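PDB 6J61: flavin-dependent thymidylate synthase from Thermus thermophilus, which catalyses the reductive methylation of dUMP to dTMP, using methylenetetrahydrofolate as methyl donor and NADPH with bound FAD as reductant. Local coordinates for the interface of chains A and B. Sequence-based numbering; all coordinates share one arbitrary frame. Chains: chain A/B, Flavin-dependent thymidylate synthase.

The interface of chains A and B. Residues chain A 30, 33, 63; chain B 87-89, 169-171.
A:Met63, at the end of the 3-10 helix 59-63, pushes its thioether onto the strands 87-90 and 165-173 of chain B. The chain bends at chi2 (-45°), and the sulphur comes to rest against B:Lys171, SD to CB 3.5 Å. Beyond it the terminal methyl CE lies on the face of the sheet, over the seam where the two strands pair, 3.6 Å from the backbone O of B:Ser87 and 3.8 Å from CB of B:Tyr169, with CA of B:Val88 also near. B:Tyr169 presents its ring to chain A. A:Ala30, on helix 24-32, lies over one face, its CA 4.0 Å from the ring centroid in a CH-pi contact, and its methyl CB sits above the same face, near CD2. Also over this face, but shifted to the CD1/CE1 side, lies A:Val33, its CA 3.6 Å from CE1 and its CG1 near CD1; CG2 turns instead towards B:Asn89. The amide of B:Asn89, with CG anti to the backbone N (chi1 -169°), brings OD1 to 3.4 Å from the carbonyl O of A:Ala30, two acceptors that do not bond. No hydrogen bond or salt bridge crosses this patch, so shape and apolar packing carry it. One of two symmetry-related copies in the A-B interface, it helps join subunits of the homotetramer. The ThyX-motif strand that it braces also carries flavin-binding residues, so the packing probably helps to position the FAD sites shared between subunits.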
loop_
_atom_site.group_PDB
_atom_site.type_symbol
_atom_site.label_atom_id
_atom_site.label_comp_id
_atom_site.label_asym_id
_atom_site.label_seq_id
_atom_site.Cartn_x
_atom_site.Cartn_y
_atom_site.Cartn_z
ATOM N N ALA A 30 20.958 -6.617 0.486
ATOM C CA ALA A 30 20.153 -5.599 -0.196
ATOM C C ALA A 30 20.670 -4.199 0.143
ATOM O O ALA A 30 20.682 -3.310 -0.704
ATOM C CB ALA A 30 18.690 -5.728 0.212
ATOM N N VAL A 33 23.391 -3.606 -2.008
ATOM C CA VAL A 33 23.044 -3.788 -3.422
ATOM C C VAL A 33 24.177 -4.561 -4.086
ATOM O O VAL A 33 24.769 -4.116 -5.059
ATOM C CB VAL A 33 22.881 -2.435 -4.131
ATOM C CG1 VAL A 33 22.190 -2.628 -5.480
ATOM C CG2 VAL A 33 22.093 -1.488 -3.256
ATOM N N MET A 63 13.364 -6.736 2.398
ATOM C CA MET A 63 13.862 -7.780 1.515
ATOM C C MET A 63 13.763 -9.157 2.140
ATOM O O MET A 63 14.153 -10.148 1.526
ATOM C CB MET A 63 15.305 -7.510 1.087
ATOM C CG MET A 63 15.480 -6.287 0.190
ATOM S SD MET A 63 14.245 -6.210 -1.116
ATOM C CE MET A 63 14.566 -4.623 -1.877
ATOM N N SER B 87 9.128 -3.257 -3.032
ATOM C CA SER B 87 10.146 -2.747 -2.129
ATOM C C SER B 87 11.420 -2.559 -2.945
ATOM O O SER B 87 11.778 -3.415 -3.745
ATOM C CB SER B 87 10.393 -3.740 -1.001
ATOM O OG SER B 87 9.202 -4.001 -0.278
ATOM N N VAL B 88 12.104 -1.438 -2.762
ATOM C CA VAL B 88 13.328 -1.202 -3.501
ATOM C C VAL B 88 14.383 -0.512 -2.656
ATOM O O VAL B 88 14.074 0.233 -1.728
ATOM C CB VAL B 88 13.057 -0.373 -4.795
ATOM C CG1 VAL B 88 11.706 0.303 -4.718
ATOM C CG2 VAL B 88 14.146 0.673 -5.008
ATOM N N ASN B 89 15.639 -0.799 -2.970
ATOM C CA ASN B 89 16.765 -0.196 -2.278
ATOM C C ASN B 89 17.796 0.082 -3.340
ATOM O O ASN B 89 18.376 -0.833 -3.911
ATOM C CB ASN B 89 17.348 -1.133 -1.222
ATOM C CG ASN B 89 18.345 -0.425 -0.315
ATOM O OD1 ASN B 89 19.464 -0.106 -0.717
ATOM N ND2 ASN B 89 17.929 -0.159 0.909
ATOM N N TYR B 169 17.835 -3.031 -5.836
ATOM C CA TYR B 169 17.213 -4.318 -5.561
ATOM C C TYR B 169 15.705 -4.043 -5.676
ATOM O O TYR B 169 15.236 -2.966 -5.314
ATOM C CB TYR B 169 17.557 -4.801 -4.158
ATOM C CG TYR B 169 18.731 -5.749 -4.099
ATOM C CD1 TYR B 169 19.875 -5.528 -4.865
ATOM C CD2 TYR B 169 18.708 -6.855 -3.257
ATOM C CE1 TYR B 169 20.965 -6.387 -4.792
ATOM C CE2 TYR B 169 19.789 -7.719 -3.170
ATOM C CZ TYR B 169 20.916 -7.481 -3.938
ATOM O OH TYR B 169 21.997 -8.331 -3.841
ATOM N N TRP B 170 14.964 -5.018 -6.197
ATOM C CA TRP B 170 13.530 -4.892 -6.407
ATOM C C TRP B 170 12.794 -6.164 -6.026
ATOM O O TRP B 170 12.907 -7.183 -6.706
ATOM C CB TRP B 170 13.265 -4.549 -7.877
ATOM C CG TRP B 170 11.812 -4.588 -8.306
ATOM C CD1 TRP B 170 11.110 -5.680 -8.743
ATOM C CD2 TRP B 170 10.910 -3.479 -8.378
ATOM N NE1 TRP B 170 9.830 -5.314 -9.089
ATOM C CE2 TRP B 170 9.682 -3.969 -8.875
ATOM C CE3 TRP B 170 11.021 -2.119 -8.075
ATOM C CZ2 TRP B 170 8.575 -3.146 -9.078
ATOM C CZ3 TRP B 170 9.920 -1.297 -8.275
ATOM C CH2 TRP B 170 8.712 -1.813 -8.773
ATOM N N LYS B 171 12.041 -6.091 -4.935
ATOM C CA LYS B 171 11.272 -7.217 -4.452
ATOM C C LYS B 171 9.806 -6.949 -4.742
ATOM O O LYS B 171 9.331 -5.838 -4.530
ATOM C CB LYS B 171 11.465 -7.383 -2.953
ATOM C CG LYS B 171 10.817 -8.649 -2.391
ATOM C CD LYS B 171 10.216 -8.402 -1.009
ATOM C CE LYS B 171 9.019 -7.445 -1.082
ATOM N NZ LYS B 171 8.408 -7.187 0.255
#